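Local coordinates for putative beta-glucosidase (Bifidobacterium adolescentis, PDB 5WAB), which hydrolyses beta-glucosidic linkages as a glycoside hydrolase family 3 enzyme and may also release terminal arabinopyranose from ginsenoside Rb2, at residues Asn211-Leu214 against Leu215-Leu219; Pro512-Glu515 against Gly516-Asp519; Val526-Arg529 against Tyr530-Tyr534. All coordinates share one frame; numbering follows the deposited sequence.

Contact 1 of 3, residues Asn211-Leu214 against Leu215-Leu219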
loop_
_atom_site.group_PDB
_atom_site.type_symbol
_atom_site.label_atom_id
_atom_site.label_comp_id
_atom_site.label_asym_id
_atom_site.label_seq_id
_atom_site.Cartn_x
_atom_site.Cartn_y
_atom_site.Cartn_z
ATOM N N ASN A 211 -8.831 20.558 8.626
ATOM C CA ASN A 211 -7.810 20.400 9.657
ATOM C C ASN A 211 -6.589 21.218 9.245
ATOM O O ASN A 211 -5.764 20.760 8.449
ATOM C CB ASN A 211 -7.471 18.920 9.826
ATOM C CG ASN A 211 -6.748 18.620 11.124
ATOM O OD1 ASN A 211 -6.079 19.484 11.697
ATOM N ND2 ASN A 211 -6.858 17.374 11.581
ATOM N N ARG A 212 -6.470 22.429 9.789
ATOM C CA ARG A 212 -5.346 23.283 9.419
ATOM C C ARG A 212 -4.025 22.709 9.918
ATOM O O ARG A 212 -2.998 22.812 9.234
ATOM C CB ARG A 212 -5.547 24.697 9.966
ATOM C CG ARG A 212 -4.415 25.638 9.615
ATOM C CD ARG A 212 -4.774 27.073 9.926
ATOM N NE ARG A 212 -3.644 27.963 9.695
ATOM C CZ ARG A 212 -3.326 28.476 8.507
ATOM N NH1 ARG A 212 -4.053 28.186 7.432
ATOM N NH2 ARG A 212 -2.279 29.284 8.388
ATOM N N TRP A 213 -4.028 22.112 11.110
ATOM C CA TRP A 213 -2.823 21.459 11.602
ATOM C C TRP A 213 -2.350 20.392 10.628
ATOM O O TRP A 213 -1.156 20.301 10.319
ATOM C CB TRP A 213 -3.075 20.857 12.983
ATOM C CG TRP A 213 -1.934 20.037 13.487
ATOM C CD1 TRP A 213 -0.775 20.501 14.034
ATOM C CD2 TRP A 213 -1.839 18.608 13.498
ATOM N NE1 TRP A 213 0.036 19.451 14.385
ATOM C CE2 TRP A 213 -0.598 18.277 14.070
ATOM C CE3 TRP A 213 -2.687 17.577 13.084
ATOM C CZ2 TRP A 213 -0.180 16.956 14.236
ATOM C CZ3 TRP A 213 -2.271 16.268 13.249
ATOM C CH2 TRP A 213 -1.029 15.970 13.816
ATOM N N LEU A 214 -3.279 19.588 10.117
ATOM C CA LEU A 214 -2.904 18.513 9.211
ATOM C C LEU A 214 -2.444 19.068 7.867
ATOM O O LEU A 214 -1.332 18.774 7.411
ATOM C CB LEU A 214 -4.089 17.557 9.037
ATOM C CG LEU A 214 -3.849 16.293 8.214
ATOM C CD1 LEU A 214 -2.900 15.357 8.956
ATOM C CD2 LEU A 214 -5.171 15.596 7.909
ATOM N N LEU A 215 -3.277 19.901 7.233
ATOM C CA LEU A 215 -3.037 20.336 5.862
ATOM C C LEU A 215 -2.003 21.452 5.749
ATOM O O LEU A 215 -1.467 21.667 4.657
ATOM C CB LEU A 215 -4.346 20.799 5.224
ATOM C CG LEU A 215 -5.518 19.815 5.153
ATOM C CD1 LEU A 215 -6.682 20.420 4.362
ATOM C CD2 LEU A 215 -5.074 18.496 4.538
ATOM N N THR A 216 -1.714 22.173 6.835
ATOM C CA THR A 216 -0.803 23.308 6.761
ATOM C C THR A 216 0.363 23.164 7.726
ATOM O O THR A 216 1.516 23.184 7.285
ATOM C CB THR A 216 -1.560 24.619 7.025
ATOM O OG1 THR A 216 -2.613 24.767 6.066
ATOM C CG2 THR A 216 -0.613 25.819 6.909
ATOM N N ASP A 217 0.101 23.008 9.028
ATOM C CA ASP A 217 1.181 22.904 10.009
ATOM C C ASP A 217 2.111 21.739 9.689
ATOM O O ASP A 217 3.330 21.912 9.595
ATOM C CB ASP A 217 0.605 22.743 11.417
ATOM C CG ASP A 217 -0.180 23.955 11.864
ATOM O OD1 ASP A 217 -0.240 24.927 11.093
ATOM O OD2 ASP A 217 -0.738 23.937 12.983
ATOM N N VAL A 218 1.551 20.541 9.532
ATOM C CA VAL A 218 2.366 19.358 9.265
ATOM C C VAL A 218 2.765 19.291 7.798
ATOM O O VAL A 218 3.952 19.303 7.453
ATOM C CB VAL A 218 1.614 18.079 9.677
ATOM C CG1 VAL A 218 2.367 16.860 9.181
ATOM C CG2 VAL A 218 1.413 18.021 11.187
ATOM N N LEU A 219 1.767 19.228 6.916
ATOM C CA LEU A 219 2.017 18.898 5.518
ATOM C C LEU A 219 2.947 19.910 4.855
ATOM O O LEU A 219 3.916 19.532 4.184
ATOM C CB LEU A 219 0.682 18.800 4.775
ATOM C CG LEU A 219 0.698 18.462 3.285
ATOM C CD1 LEU A 219 1.345 17.104 3.039
ATOM C CD2 LEU A 219 -0.713 18.497 2.731
#

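Contact 2 of 3, residues Pro512-Glu515 against Gly516-Asp519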
loop_
_atom_site.group_PDB
_atom_site.type_symbol
_atom_site.label_atom_id
_atom_site.label_comp_id
_atom_site.label_asym_id
_atom_site.label_seq_id
_atom_site.Cartn_x
_atom_site.Cartn_y
_atom_site.Cartn_z
ATOM N N PRO A 512 -15.199 -1.652 14.726
ATOM C CA PRO A 512 -14.900 -0.422 13.984
ATOM C C PRO A 512 -15.237 0.858 14.737
ATOM O O PRO A 512 -15.343 1.919 14.115
ATOM C CB PRO A 512 -15.802 -0.546 12.763
ATOM C CG PRO A 512 -17.024 -1.208 13.320
ATOM C CD PRO A 512 -16.546 -2.157 14.401
ATOM N N GLY A 513 -15.417 0.763 16.046
ATOM C CA GLY A 513 -15.793 1.912 16.841
ATOM C C GLY A 513 -17.290 1.986 17.056
ATOM O O GLY A 513 -18.058 1.100 16.670
ATOM N N GLU A 514 -17.705 3.091 17.673
ATOM C CA GLU A 514 -19.089 3.267 18.087
ATOM C C GLU A 514 -19.377 4.747 18.276
ATOM O O GLU A 514 -18.484 5.523 18.624
ATOM C CB GLU A 514 -19.365 2.516 19.389
ATOM C CG GLU A 514 -18.637 3.129 20.563
ATOM C CD GLU A 514 -18.551 2.199 21.735
ATOM O OE1 GLU A 514 -18.403 0.981 21.505
ATOM O OE2 GLU A 514 -18.625 2.687 22.881
ATOM N N GLU A 515 -20.635 5.124 18.049
ATOM C CA GLU A 515 -21.131 6.462 18.374
ATOM C C GLU A 515 -20.236 7.549 17.780
ATOM O O GLU A 515 -19.867 8.519 18.447
ATOM C CB GLU A 515 -21.261 6.628 19.890
ATOM C CG GLU A 515 -22.285 5.699 20.524
ATOM C CD GLU A 515 -22.579 6.034 21.980
ATOM O OE1 GLU A 515 -21.638 6.373 22.729
ATOM O OE2 GLU A 515 -23.760 5.953 22.376
ATOM N N GLY A 516 -19.841 7.358 16.524
ATOM C CA GLY A 516 -19.103 8.367 15.799
ATOM C C GLY A 516 -17.618 8.442 16.079
ATOM O O GLY A 516 -16.974 9.395 15.627
ATOM N N HIS A 517 -17.041 7.492 16.811
ATOM C CA HIS A 517 -15.612 7.559 17.076
ATOM C C HIS A 517 -15.023 6.164 17.199
ATOM O O HIS A 517 -15.704 5.217 17.594
ATOM C CB HIS A 517 -15.306 8.363 18.340
ATOM C CG HIS A 517 -15.811 7.737 19.601
ATOM N ND1 HIS A 517 -15.026 6.934 20.401
ATOM C CD2 HIS A 517 -17.014 7.819 20.218
ATOM C CE1 HIS A 517 -15.728 6.538 21.447
ATOM N NE2 HIS A 517 -16.938 7.062 21.361
ATOM N N VAL A 518 -13.741 6.056 16.856
ATOM C CA VAL A 518 -12.971 4.827 17.019
ATOM C C VAL A 518 -11.607 5.203 17.600
ATOM O O VAL A 518 -10.878 6.016 17.017
ATOM C CB VAL A 518 -12.826 4.046 15.696
ATOM C CG1 VAL A 518 -12.325 4.941 14.561
ATOM C CG2 VAL A 518 -11.940 2.833 15.879
ATOM N N ASP A 519 -11.284 4.649 18.768
ATOM C CA ASP A 519 -10.083 5.009 19.512
ATOM C C ASP A 519 -8.954 4.045 19.165
ATOM O O ASP A 519 -9.072 2.836 19.390
ATOM C CB ASP A 519 -10.361 4.985 21.012
ATOM C CG ASP A 519 -11.536 5.854 21.397
ATOM O OD1 ASP A 519 -11.907 6.742 20.596
ATOM O OD2 ASP A 519 -12.085 5.658 22.502
HETATM O O HOH W 1 -19.146 5.733 22.714
#

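Contact 3 of 3, residues Val526-Arg529 against Tyr530-Tyr534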
loop_
_atom_site.group_PDB
_atom_site.type_symbol
_atom_site.label_atom_id
_atom_site.label_comp_id
_atom_site.label_asym_id
_atom_site.label_seq_id
_atom_site.Cartn_x
_atom_site.Cartn_y
_atom_site.Cartn_z
ATOM N N VAL A 526 0.804 -1.851 15.902
ATOM C CA VAL A 526 -0.082 -2.239 14.813
ATOM C C VAL A 526 0.565 -3.390 14.060
ATOM O O VAL A 526 1.756 -3.328 13.726
ATOM C CB VAL A 526 -0.355 -1.051 13.875
ATOM C CG1 VAL A 526 -1.199 -1.489 12.691
ATOM C CG2 VAL A 526 -1.039 0.072 14.643
ATOM N N GLY A 527 -0.213 -4.437 13.802
ATOM C CA GLY A 527 0.299 -5.544 13.010
ATOM C C GLY A 527 1.449 -6.245 13.702
ATOM O O GLY A 527 1.428 -6.482 14.915
ATOM N N TYR A 528 2.497 -6.544 12.926
ATOM C CA TYR A 528 3.628 -7.286 13.474
ATOM C C TYR A 528 4.336 -6.521 14.582
ATOM O O TYR A 528 5.015 -7.141 15.409
ATOM C CB TYR A 528 4.634 -7.632 12.372
ATOM C CG TYR A 528 5.489 -6.465 11.951
ATOM C CD1 TYR A 528 5.012 -5.522 11.052
ATOM C CD2 TYR A 528 6.776 -6.304 12.453
ATOM C CE1 TYR A 528 5.790 -4.447 10.664
ATOM C CE2 TYR A 528 7.563 -5.228 12.069
ATOM C CZ TYR A 528 7.061 -4.302 11.177
ATOM O OH TYR A 528 7.831 -3.230 10.788
ATOM N N ARG A 529 4.179 -5.197 14.631
ATOM C CA ARG A 529 4.744 -4.438 15.738
ATOM C C ARG A 529 4.219 -4.941 17.074
ATOM O O ARG A 529 4.949 -4.932 18.070
ATOM C CB ARG A 529 4.425 -2.955 15.565
ATOM C CG ARG A 529 5.268 -2.270 14.527
ATOM C CD ARG A 529 4.753 -0.866 14.224
ATOM N NE ARG A 529 5.765 -0.059 13.554
ATOM C CZ ARG A 529 6.052 -0.144 12.259
ATOM N NH1 ARG A 529 5.407 -1.003 11.482
ATOM N NH2 ARG A 529 6.993 0.629 11.740
ATOM N N TYR A 530 2.967 -5.392 17.112
ATOM C CA TYR A 530 2.425 -5.989 18.326
ATOM C C TYR A 530 2.817 -7.460 18.439
ATOM O O TYR A 530 3.224 -7.924 19.511
ATOM C CB TYR A 530 0.901 -5.845 18.352
ATOM C CG TYR A 530 0.253 -6.647 19.452
ATOM C CD1 TYR A 530 0.219 -6.169 20.754
ATOM C CD2 TYR A 530 -0.294 -7.900 19.201
ATOM C CE1 TYR A 530 -0.362 -6.901 21.770
ATOM C CE2 TYR A 530 -0.870 -8.644 20.217
ATOM C CZ TYR A 530 -0.901 -8.139 21.494
ATOM O OH TYR A 530 -1.476 -8.869 22.505
ATOM N N TYR A 531 2.678 -8.213 17.341
ATOM C CA TYR A 531 2.910 -9.654 17.390
ATOM C C TYR A 531 4.342 -9.971 17.794
ATOM O O TYR A 531 4.578 -10.839 18.642
ATOM C CB TYR A 531 2.598 -10.277 16.028
ATOM C CG TYR A 531 1.137 -10.244 15.629
ATOM C CD1 TYR A 531 0.145 -10.774 16.452
ATOM C CD2 TYR A 531 0.747 -9.653 14.433
ATOM C CE1 TYR A 531 -1.194 -10.731 16.076
ATOM C CE2 TYR A 531 -0.576 -9.601 14.055
ATOM C CZ TYR A 531 -1.541 -10.140 14.874
ATOM O OH TYR A 531 -2.852 -10.071 14.469
ATOM N N ASP A 532 5.313 -9.266 17.215
ATOM C CA ASP A 532 6.713 -9.566 17.482
ATOM C C ASP A 532 7.165 -9.072 18.849
ATOM O O ASP A 532 8.204 -9.517 19.343
ATOM C CB ASP A 532 7.591 -8.969 16.380
ATOM C CG ASP A 532 7.244 -9.515 14.994
ATOM O OD1 ASP A 532 6.414 -10.450 14.894
ATOM O OD2 ASP A 532 7.797 -9.001 14.001
ATOM N N THR A 533 6.420 -8.166 19.467
ATOM C CA THR A 533 6.788 -7.643 20.775
ATOM C C THR A 533 6.257 -8.491 21.920
ATOM O O THR A 533 6.931 -8.621 22.950
ATOM C CB THR A 533 6.280 -6.208 20.916
ATOM O OG1 THR A 533 6.737 -5.442 19.797
ATOM C CG2 THR A 533 6.778 -5.579 22.212
ATOM N N TYR A 534 5.067 -9.078 21.762
ATOM C CA TYR A 534 4.431 -9.847 22.824
ATOM C C TYR A 534 4.437 -11.346 22.540
ATOM O O TYR A 534 3.655 -12.089 23.140
ATOM C CB TYR A 534 3.008 -9.336 23.045
ATOM C CG TYR A 534 3.000 -7.926 23.574
ATOM C CD1 TYR A 534 3.050 -6.846 22.708
ATOM C CD2 TYR A 534 2.990 -7.673 24.939
ATOM C CE1 TYR A 534 3.069 -5.551 23.183
ATOM C CE2 TYR A 534 3.004 -6.380 25.424
ATOM C CZ TYR A 534 3.046 -5.323 24.541
ATOM O OH TYR A 534 3.061 -4.030 25.012
#

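Contact 1 of 3, residues Asn211-Leu214 against Leu215-Leu219
Trp-213 lays its indole against the methyl CG2 of Val-218, five residues further along the same helix. The methyl sits over one face of the six-membered ring, 3.8 Å from Val-218 CG2 to the Trp-213 ring centroid and 26° off the normal. This is a CH-pi contact, displaced toward the CE2 side of the ring. The indole reaches this position with CG anti to the backbone N of Trp-213 (chi1 173°). Asp-217 approaches the same indole at its edge, with OD2 3.6 Å from Trp-213 CD1. The carboxylate and ring planes stand 89° apart, nearly perpendicular.

Leu-214 and Leu-215 are buried on the inward side of the helix. Leu-214 packs on Phe-155 and Phe-181, whereas Leu-215 packs on Val-229 of strand 228-230. Their own side chains barely meet, 4.4 Å from Leu-214 CD2 to Leu-215 CD2. Both also serve the backbone at the start of helix 212-222, in the TIM-barrel-related N-terminal domain. Asn-211 is the N-cap, and its OD1 accepts from Leu-214 N at 3.2 Å. That donor comes from above the carbonyl plane. A straight bond of 2.9 Å from Leu-215 N to Asn-211 O closes the first turn.

Beyond it the helix widens into a pi-type turn. Arg-212 O accepts twice, from Thr-216 N and from Asp-217 N. Val-218 N bonds to Trp-213 O at 2.8 Å, and Leu-219 N bonds to Leu-214 O. The i+5 bonds of Asp-217, Val-218 and Leu-219 are consistent with Val-218 lying over the indole face. Trp-213 also lies against Leu-176 and Arg-177 of helix 173-180.

Contact 2 of 3, residues Pro512-Glu515 against Gly516-Asp519
Glu-514 and His-517 pair through their backbones in both directions. Glu-514 N donates to His-517 O at 2.9 Å, with an N-H...O angle of 161°. His-517 N returns a bond of 3.0 Å to Glu-514 O. The two residues form a single antiparallel, hydrogen-bonded bridge. Pro-512, which follows a cis peptide bond, bonds through its carbonyl to Gln-160.

Water-mediated bonds join the side chains. One water lies 2.6 Å from Glu-515 OE1 and 3.1 Å from Glu-514 OE2, and donates to both. It also bonds to His-517 NE2. It thus ties both carboxylates to the imidazole, which neither touches directly.

The chain makes a hairpin-like reversal here, a type I' beta turn from Glu-514 to His-517 closed by the single bridge. Glu-515 and Gly-516 occupy the turn corners, both with positive phi. Strand 517-519 then runs alongside strand 168-170, at the edge of a small mixed sheet.

At its other nitrogen, His-517 ND1 donates to Asp-519 OD1 at 3.1 Å. Asp-519 OD1 also accepts from Asn-170. With a partner at each nitrogen, the rotation of the imidazole is probably well fixed.

Close non-bonded contacts are few. Glu-514 O lies over one face of the imidazole, 3.2 Å from His-517 CD2, while Glu-515 O is near the ring edge. Val-518 CB rests 3.8 Å from Gly-513 CA.

Contact 3 of 3, residues Val526-Arg529 against Tyr530-Tyr534
Gly-527 O receives two backbone donors from across the contact, Tyr-530 N at 2.9 Å and Tyr-531 N at 3.2 Å. Gly-527 is the N-cap of the short helix 528-531, in the region of the GH3 C-terminal domain. Its positive phi suits a glycine. Tyr-528 O continues the helical pattern, accepting from Asp-532 N at 2.8 Å with an N-H...O angle of 168°. Further on, the side chain of Thr-533 turns back to the helix, and its OG1 donates to Arg-529 O. Its OG1 lies beside its own backbone N (chi1 -53°), which directs the hydroxyl to that carbonyl.

The other polar ends have partners elsewhere in the chain: Arg-529 forms salt bridges with Asp-128 and Glu-601, Tyr-528 OH bonds to Asp-128, and Asp-532 bonds to His-600 through OD2 and makes a salt bridge to Arg-653 through OD1. The 526-534 turn thus ties Asp-128 to residues 600-601 and Arg-653, at or near the fibronectin type III-like domain.

Asp-532 comes to the edge of the Tyr-528 ring. Its OD2 lies in the ring plane, 3.3 Å from Tyr-528 CD2. The carboxylate is turned 55° from the ring. Tyr-528 CG lies between the backbone N and carbonyl carbon (chi1 77°), which brings that edge to Asp-532.

Tyr-531 packs back on the helix start. Its ring edge faces Tyr-528 CA, and Tyr-531 CD2 comes within 3.3 Å of Gly-527 O. Tyr-530 CB lies 3.5 Å from Gly-527 O.

The three contacts follow one another along the chain and do not touch. Contact 1 lies in the region of the TIM-barrel-related N-terminal domain, and contacts 2 and 3 lie in that of the GH3 C-terminal domain. The centres of contacts 1 and 2 are about 23 Å apart, as are those of contacts 2 and 3. Contacts 1 and 3 are farthest apart, about 30 Å between centres. Contacts 2 and 3 come closest, about 10 Å between nearest atoms, and strand 517-519 leads on to helix 528-531. Helix 173-180 is a shared neighbour: Trp-213 of contact 1 touches Leu-176, and Arg-529 of contact 3 touches Ile-179.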